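Local coordinates for CELL WALL surface anchor family protein (Streptococcus pneumoniae, PDB 2X9Z) that probably polymerises, covalently and end to end, into the backbone shaft of the pneumococcal pilus, a surface fibre linked to cell adhesion, at residues V195-T198 with T203-V206; A118-K123 with P256-Y261; K216-S221 with P250-E255. The protein carries 1 engineered substitution. One frame throughout, in Å; residues are numbered along the deposited sequence.

Contact 1: V195-T198 with T203-V206; sequences VTLT and TVTV
V195-L197 and T203-V206 run antiparallel at 165°, their axes 7.3 Å apart at the closest, with no backbone hydrogen bond between them and side chains filling the gap. V195 carries much of the contact, turning its two methyls to two different valines. CG2 of V195 lies against CG1 of V204 at 4.0 Å. CG1 of V195 presses on CG2 of V206 at 3.4 Å, tighter than ordinary van der Waals packing. L197 works differently: its CB is not aimed at the other strand, but with CG anti to the backbone N (chi1 -168°) the chain swings CD1 onto the backbone of T203, 3.4 Å from the carbonyl O. The same CD1 also reaches CB of V204 at 4.2 Å. F217 of strand 215-219 touches both V195 and V206 and adds an aromatic ring to this apolar cluster, whereas T196 and T203 turn their CB atoms away. Each strand is hydrogen-bonded within its own sheet: V195 and L197 to F181 and A179, V204 and V206 to L161 and L159. Two successive strands, joined by a short turn yet belonging to facing sheets, form a beta-arch at the edge of a beta-sandwich, consistent with a Cna-B-like fold.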
loop_
_atom_site.group_PDB
_atom_site.type_symbol
_atom_site.label_atom_id
_atom_site.label_comp_id
_atom_site.label_asym_id
_atom_site.label_seq_id
_atom_site.Cartn_x
_atom_site.Cartn_y
_atom_site.Cartn_z
ATOM N N VAL A 195 7.557 15.201 8.583
ATOM C CA VAL A 195 6.707 16.177 9.252
ATOM C C VAL A 195 6.090 15.565 10.497
ATOM O O VAL A 195 5.961 14.346 10.602
ATOM C CB VAL A 195 5.579 16.695 8.331
ATOM C CG1 VAL A 195 6.161 17.327 7.078
ATOM C CG2 VAL A 195 4.615 15.570 7.966
ATOM N N THR A 196 5.727 16.420 11.440
ATOM C CA THR A 196 5.133 15.976 12.690
ATOM C C THR A 196 3.834 16.721 12.944
ATOM O O THR A 196 3.775 17.947 12.796
ATOM C CB THR A 196 6.090 16.228 13.869
ATOM O OG1 THR A 196 7.262 15.416 13.719
ATOM C CG2 THR A 196 5.410 15.905 15.186
ATOM N N LEU A 197 2.804 15.982 13.328
ATOM C CA LEU A 197 1.530 16.569 13.692
ATOM C C LEU A 197 1.370 16.476 15.202
ATOM O O LEU A 197 1.221 15.383 15.754
ATOM C CB LEU A 197 0.405 15.812 12.996
ATOM C CG LEU A 197 -0.999 16.407 12.997
ATOM C CD1 LEU A 197 -0.996 17.761 12.302
ATOM C CD2 LEU A 197 -1.972 15.451 12.311
ATOM N N THR A 198 1.420 17.618 15.875
ATOM C CA THR A 198 1.196 17.636 17.313
ATOM C C THR A 198 -0.278 17.389 17.586
ATOM O O THR A 198 -1.120 17.527 16.698
ATOM C CB THR A 198 1.613 18.966 17.942
ATOM O OG1 THR A 198 0.942 20.040 17.272
ATOM C CG2 THR A 198 3.114 19.161 17.823
ATOM N N THR A 203 -3.732 19.410 10.788
ATOM C CA THR A 203 -3.179 19.594 9.452
ATOM C C THR A 203 -1.719 19.986 9.510
ATOM O O THR A 203 -1.273 20.636 10.455
ATOM C CB THR A 203 -3.923 20.677 8.644
ATOM O OG1 THR A 203 -3.715 21.964 9.243
ATOM C CG2 THR A 203 -5.405 20.382 8.561
ATOM N N VAL A 204 -0.985 19.595 8.475
ATOM C CA VAL A 204 0.390 20.025 8.301
ATOM C C VAL A 204 0.691 20.111 6.802
ATOM O O VAL A 204 0.238 19.270 6.022
ATOM C CB VAL A 204 1.366 19.083 9.032
ATOM C CG1 VAL A 204 1.295 17.668 8.466
ATOM C CG2 VAL A 204 2.787 19.632 8.985
ATOM N N THR A 205 1.437 21.138 6.404
ATOM C CA THR A 205 1.702 21.394 4.994
ATOM C C THR A 205 3.193 21.378 4.697
ATOM O O THR A 205 3.996 21.933 5.452
ATOM C CB THR A 205 1.115 22.751 4.548
ATOM O OG1 THR A 205 -0.297 22.761 4.786
ATOM C CG2 THR A 205 1.385 23.000 3.065
ATOM N N VAL A 206 3.555 20.726 3.599
ATOM C CA VAL A 206 4.912 20.781 3.081
ATOM C C VAL A 206 4.938 21.708 1.867
ATOM O O VAL A 206 4.080 21.617 0.991
ATOM C CB VAL A 206 5.425 19.385 2.694
ATOM C CG1 VAL A 206 6.822 19.479 2.096
ATOM C CG2 VAL A 206 5.416 18.461 3.907
#

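Contact 2: A118-K123 with P256-Y261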
loop_
_atom_site.group_PDB
_atom_site.type_symbol
_atom_site.label_atom_id
_atom_site.label_comp_id
_atom_site.label_asym_id
_atom_site.label_seq_id
_atom_site.Cartn_x
_atom_site.Cartn_y
_atom_site.Cartn_z
ATOM N N ALA A 118 -0.337 -4.262 -14.940
ATOM C CA ALA A 118 -0.550 -2.845 -15.187
ATOM C C ALA A 118 0.115 -2.518 -16.508
ATOM O O ALA A 118 0.989 -3.246 -16.960
ATOM C CB ALA A 118 0.040 -2.013 -14.073
ATOM N N THR A 119 -0.309 -1.431 -17.133
ATOM C CA THR A 119 0.219 -1.057 -18.435
ATOM C C THR A 119 1.003 0.240 -18.319
ATOM O O THR A 119 0.506 1.219 -17.766
ATOM C CB THR A 119 -0.931 -0.843 -19.427
ATOM O OG1 THR A 119 -1.714 -2.036 -19.497
ATOM C CG2 THR A 119 -0.405 -0.514 -20.814
ATOM N N LEU A 120 2.225 0.257 -18.839
ATOM C CA LEU A 120 2.985 1.499 -18.879
ATOM C C LEU A 120 2.332 2.431 -19.898
ATOM O O LEU A 120 2.129 2.051 -21.049
ATOM C CB LEU A 120 4.456 1.244 -19.233
ATOM C CG LEU A 120 5.408 2.433 -19.081
ATOM C CD1 LEU A 120 5.522 2.844 -17.622
ATOM C CD2 LEU A 120 6.779 2.110 -19.653
ATOM N N ASN A 121 1.977 3.637 -19.475
ATOM C CA ASN A 121 1.228 4.542 -20.345
ATOM C C ASN A 121 1.995 5.812 -20.705
ATOM O O ASN A 121 3.109 6.030 -20.234
ATOM C CB ASN A 121 -0.137 4.871 -19.730
ATOM C CG ASN A 121 -0.016 5.636 -18.428
ATOM O OD1 ASN A 121 0.678 6.645 -18.364
ATOM N ND2 ASN A 121 -0.678 5.150 -17.376
ATOM N N ASP A 122 1.392 6.650 -21.543
ATOM C CA ASP A 122 2.091 7.818 -22.085
ATOM C C ASP A 122 2.247 8.981 -21.104
ATOM O O ASP A 122 2.728 10.054 -21.476
ATOM C CB ASP A 122 1.466 8.289 -23.409
ATOM C CG ASP A 122 0.007 8.689 -23.269
ATOM O OD1 ASP A 122 -0.480 8.817 -22.127
ATOM O OD2 ASP A 122 -0.654 8.885 -24.317
ATOM N N LYS A 123 1.851 8.769 -19.853
ATOM C CA LYS A 123 2.107 9.759 -18.812
ATOM C C LYS A 123 3.503 9.562 -18.238
ATOM O O LYS A 123 4.025 10.437 -17.549
ATOM C CB LYS A 123 1.076 9.676 -17.685
ATOM C CG LYS A 123 -0.357 9.873 -18.120
ATOM C CD LYS A 123 -1.271 9.909 -16.913
ATOM C CE LYS A 123 -2.731 9.852 -17.317
ATOM N NZ LYS A 123 -3.622 9.940 -16.127
ATOM N N PRO A 256 9.168 -2.785 -6.531
ATOM C CA PRO A 256 9.857 -2.819 -7.823
ATOM C C PRO A 256 9.602 -1.522 -8.572
ATOM O O PRO A 256 8.687 -0.779 -8.225
ATOM C CB PRO A 256 9.164 -3.983 -8.539
ATOM C CG PRO A 256 7.758 -3.926 -8.025
ATOM C CD PRO A 256 7.864 -3.469 -6.576
ATOM N N LYS A 257 10.415 -1.247 -9.581
ATOM C CA LYS A 257 10.258 -0.036 -10.383
ATOM C C LYS A 257 10.382 -0.333 -11.865
ATOM O O LYS A 257 11.070 -1.278 -12.267
ATOM C CB LYS A 257 11.305 1.017 -10.001
ATOM C CG LYS A 257 11.167 1.549 -8.584
ATOM C CD LYS A 257 12.294 2.509 -8.264
ATOM C CE LYS A 257 12.174 3.029 -6.848
ATOM N NZ LYS A 257 11.946 1.915 -5.890
ATOM N N VAL A 258 9.704 0.468 -12.678
ATOM C CA VAL A 258 9.881 0.402 -14.120
ATOM C C VAL A 258 10.315 1.770 -14.627
ATOM O O VAL A 258 10.128 2.785 -13.952
ATOM C CB VAL A 258 8.595 -0.031 -14.841
ATOM C CG1 VAL A 258 8.133 -1.381 -14.322
ATOM C CG2 VAL A 258 7.511 1.014 -14.668
ATOM N N VAL A 259 10.909 1.798 -15.811
ATOM C CA VAL A 259 11.347 3.051 -16.404
ATOM C C VAL A 259 11.336 2.893 -17.913
ATOM O O VAL A 259 11.378 1.773 -18.425
ATOM C CB VAL A 259 12.750 3.449 -15.893
ATOM C CG1 VAL A 259 13.808 2.472 -16.398
ATOM C CG2 VAL A 259 13.088 4.891 -16.277
ATOM N N THR A 260 11.246 4.014 -18.620
ATOM C CA THR A 260 11.380 4.017 -20.068
ATOM C C THR A 260 12.392 5.085 -20.467
ATOM O O THR A 260 12.618 6.033 -19.720
ATOM C CB THR A 260 10.024 4.266 -20.751
ATOM O OG1 THR A 260 10.133 3.974 -22.148
ATOM C CG2 THR A 260 9.571 5.702 -20.560
ATOM N N TYR A 261 13.013 4.912 -21.630
ATOM C CA TYR A 261 13.999 5.865 -22.129
ATOM C C TYR A 261 13.627 6.359 -23.522
ATOM O O TYR A 261 12.826 5.735 -24.215
ATOM C CB TYR A 261 15.392 5.231 -22.164
ATOM C CG TYR A 261 15.894 4.800 -20.807
ATOM C CD1 TYR A 261 15.784 3.477 -20.394
ATOM C CD2 TYR A 261 16.468 5.715 -19.934
ATOM C CE1 TYR A 261 16.238 3.077 -19.157
ATOM C CE2 TYR A 261 16.920 5.325 -18.690
ATOM C CZ TYR A 261 16.804 4.007 -18.305
ATOM O OH TYR A 261 17.254 3.615 -17.064
#
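L120 reaches across to V258 and T260 with one methyl for each, and this forked leucine makes the whole contact between two backbones whose nearest CA atoms, those of L120 and V258, are still 8.5 Å apart. The side chain leaves the strand with CG opposite the backbone N (chi1 -170°), and a chi2 of 65° turns the fork so that CD1 faces V258 and CD2 faces T260. CD1 then meets CG2 of V258 at 4.0 Å, and CD2 meets CB of T260, also at 4.0 Å. The leucine and valine side chains pass alongside each other, pointing opposite ways. V258 is modelled in two conformations, so the contact through CG2 is less certain than that to T260. T260 offers carbon to the leucine, while its OG1, trans to the backbone N (chi1 -167°), hydrogen bonds to the carbonyl O of H28. Just past L120 the chain bends in an Asx turn: OD1 of N121 accepts from the backbone N of K123 at 2.8 Å, in the carbonyl plane, and ND2 of N121 is bonded to the carbonyl O of E59. H28 touches both L120 and V258; F9 and L61 also pack on the valine. Strand 110-120 lies between strands 33-42 and 61-72 in one sheet, while strand 257-259 lies between strands 26-27 and 130-139 in the sheet facing it.

Contact 3: K216-S221 with P250-E255; sequences KFVERS and PLDPTE
K216 and E255 approach from opposite directions, the lysine NZ in front of the carboxylate, and their charged groups hold the close part of this contact. NZ of K216 lies 3.1 Å from OE1 of E255, a salt bridge, and 3.4 Å from OE2, so the ammonium sits before both oxygens with a modest bias to one. Each chain is stretched out beyond CG, which lets the lysine span the gap from strand 215-219. One water stands beside the pair: it accepts from NZ of K216 at 2.8 Å and may donate to OE2 of E255 at 3.2 Å, a longer and less certain link. K216 is buried, with P148 and V184 against its chain, and the side chains of K216 and E255 both also touch D133 of strand 130-139. Strand 215-219 is an edge strand of the three-stranded sheet in a Cna-B-like sandwich, and 250-255 is the irregular linker by which the chain leaves that region toward strand 257-259. Away from the ion pair the two segments separate. CG1 of V218 comes only within 4.4 Å of OD2 of D252, a grazing contact; the CA atoms of V218 and D252 are 10.2 Å apart. D252 is exposed, and its OD1 remains 5.9 Å from NZ of K216: the opposite charges may attract but do not meet. Farther along 216-221, R220 forms a salt bridge with D182. The linker has partners of its own: the backbone of L251 bonds to that of F136, and OG1 of T254 is hydrogen-bonded to K22.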
loop_
_atom_site.group_PDB
_atom_site.type_symbol
_atom_site.label_atom_id
_atom_site.label_comp_id
_atom_site.label_asym_id
_atom_site.label_seq_id
_atom_site.Cartn_x
_atom_site.Cartn_y
_atom_site.Cartn_z
ATOM N N LYS A 216 3.915 10.620 -1.352
ATOM C CA LYS A 216 3.030 9.940 -0.415
ATOM C C LYS A 216 3.494 10.249 1.002
ATOM O O LYS A 216 4.695 10.263 1.266
ATOM C CB LYS A 216 3.033 8.427 -0.668
ATOM C CG LYS A 216 4.416 7.775 -0.627
ATOM C CD LYS A 216 4.385 6.287 -1.014
ATOM C CE LYS A 216 5.772 5.657 -0.882
ATOM N NZ LYS A 216 5.828 4.250 -1.366
ATOM N N PHE A 217 2.551 10.514 1.908
ATOM C CA PHE A 217 2.870 10.588 3.332
ATOM C C PHE A 217 2.752 9.178 3.895
ATOM O O PHE A 217 1.664 8.583 3.864
ATOM C CB PHE A 217 1.899 11.493 4.103
ATOM C CG PHE A 217 2.080 12.964 3.855
ATOM C CD1 PHE A 217 3.106 13.675 4.466
ATOM C CD2 PHE A 217 1.188 13.651 3.046
ATOM C CE1 PHE A 217 3.253 15.040 4.252
ATOM C CE2 PHE A 217 1.325 15.010 2.831
ATOM C CZ PHE A 217 2.360 15.706 3.430
ATOM N N VAL A 218 3.849 8.642 4.421
ATOM C CA VAL A 218 3.818 7.323 5.039
ATOM C C VAL A 218 3.869 7.503 6.556
ATOM O O VAL A 218 4.856 7.998 7.099
ATOM C CB VAL A 218 4.999 6.438 4.560
ATOM C CG1 VAL A 218 4.855 5.028 5.091
ATOM C CG2 VAL A 218 5.100 6.436 3.029
ATOM N N GLU A 219 2.791 7.127 7.233
ATOM C CA GLU A 219 2.725 7.274 8.680
ATOM C C GLU A 219 3.719 6.339 9.363
ATOM O O GLU A 219 3.718 5.130 9.114
ATOM C CB GLU A 219 1.309 6.969 9.163
ATOM C CG GLU A 219 1.077 7.221 10.640
ATOM C CD GLU A 219 -0.383 7.087 11.007
ATOM O OE1 GLU A 219 -1.202 7.866 10.471
ATOM O OE2 GLU A 219 -0.720 6.208 11.826
ATOM N N ARG A 220 4.591 6.892 10.199
ATOM C CA ARG A 220 5.368 6.032 11.076
ATOM C C ARG A 220 4.419 5.377 12.084
ATOM O O ARG A 220 3.559 6.036 12.655
ATOM C CB ARG A 220 6.454 6.830 11.787
ATOM C CG ARG A 220 7.504 7.429 10.838
ATOM C CD ARG A 220 8.651 8.061 11.596
ATOM N NE ARG A 220 9.584 8.709 10.683
ATOM C CZ ARG A 220 10.671 9.362 11.068
ATOM N NH1 ARG A 220 10.961 9.454 12.358
ATOM N NH2 ARG A 220 11.463 9.921 10.163
ATOM N N SER A 221 4.560 4.071 12.277
ATOM C CA SER A 221 3.624 3.332 13.115
ATOM C C SER A 221 3.402 3.993 14.471
ATOM O O SER A 221 4.354 4.318 15.184
ATOM C CB SER A 221 4.105 1.895 13.308
ATOM O OG SER A 221 3.319 1.243 14.281
ATOM N N PRO A 250 1.491 -2.524 10.079
ATOM C CA PRO A 250 1.282 -3.266 8.832
ATOM C C PRO A 250 2.603 -3.682 8.193
ATOM O O PRO A 250 3.649 -3.131 8.539
ATOM C CB PRO A 250 0.591 -2.235 7.936
ATOM C CG PRO A 250 1.095 -0.921 8.439
ATOM C CD PRO A 250 1.199 -1.090 9.931
ATOM N N LEU A 251 2.556 -4.649 7.286
ATOM C CA LEU A 251 3.719 -4.950 6.456
ATOM C C LEU A 251 3.738 -4.029 5.246
ATOM O O LEU A 251 2.692 -3.661 4.713
ATOM C CB LEU A 251 3.686 -6.399 5.975
ATOM C CG LEU A 251 3.463 -7.494 7.020
ATOM C CD1 LEU A 251 3.657 -8.843 6.361
ATOM C CD2 LEU A 251 4.420 -7.322 8.188
ATOM N N ASP A 252 4.939 -3.682 4.805
ATOM C CA ASP A 252 5.146 -2.736 3.722
ATOM C C ASP A 252 6.355 -3.237 2.928
ATOM O O ASP A 252 7.493 -2.965 3.296
ATOM C CB ASP A 252 5.426 -1.361 4.345
ATOM C CG ASP A 252 5.412 -0.224 3.336
ATOM O OD1 ASP A 252 5.085 -0.447 2.150
ATOM O OD2 ASP A 252 5.737 0.911 3.748
ATOM N N PRO A 253 6.117 -4.013 1.860
ATOM C CA PRO A 253 7.211 -4.636 1.105
ATOM C C PRO A 253 8.048 -3.612 0.342
ATOM O O PRO A 253 7.569 -2.530 -0.001
ATOM C CB PRO A 253 6.476 -5.538 0.103
ATOM C CG PRO A 253 5.135 -4.922 -0.048
ATOM C CD PRO A 253 4.797 -4.325 1.284
ATOM N N THR A 254 9.300 -3.956 0.076
ATOM C CA THR A 254 10.093 -3.166 -0.856
ATOM C C THR A 254 9.445 -3.281 -2.231
ATOM O O THR A 254 8.792 -4.283 -2.536
ATOM C CB THR A 254 11.565 -3.611 -0.904
ATOM O OG1 THR A 254 11.630 -5.015 -1.174
ATOM C CG2 THR A 254 12.255 -3.308 0.427
ATOM N N GLU A 255 9.623 -2.247 -3.043
ATOM C CA GLU A 255 8.815 -2.042 -4.234
ATOM C C GLU A 255 9.670 -2.103 -5.499
ATOM O O GLU A 255 10.771 -1.556 -5.547
ATOM C CB GLU A 255 8.097 -0.687 -4.125
ATOM C CG GLU A 255 7.312 -0.522 -2.806
ATOM C CD GLU A 255 6.914 0.925 -2.482
ATOM O OE1 GLU A 255 6.119 1.126 -1.534
ATOM O OE2 GLU A 255 7.383 1.861 -3.164
HETATM O O HOH W 1 5.364 4.075 -4.168
#

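Overall arrangement
From the N terminus, the chain first reaches 118-123, the opening side of contact 2, and closes that contact after 132 intervening residues at 256-261, next to the C terminus, joining strand 110-120 to strand 257-259 of the facing sheet. Contacts 1 and 3 are both nested inside this large loop and follow one another without crossing. Contact 1 closes over four residues, joining two sheets of one sandwich; contact 3 closes over 28 and ties that sandwich to the returning linker, which continues directly into 256-261. Contacts 1 and 3 also meet, through F217. Contacts 1 and 2 stand apart, with about 32 Å between their centres.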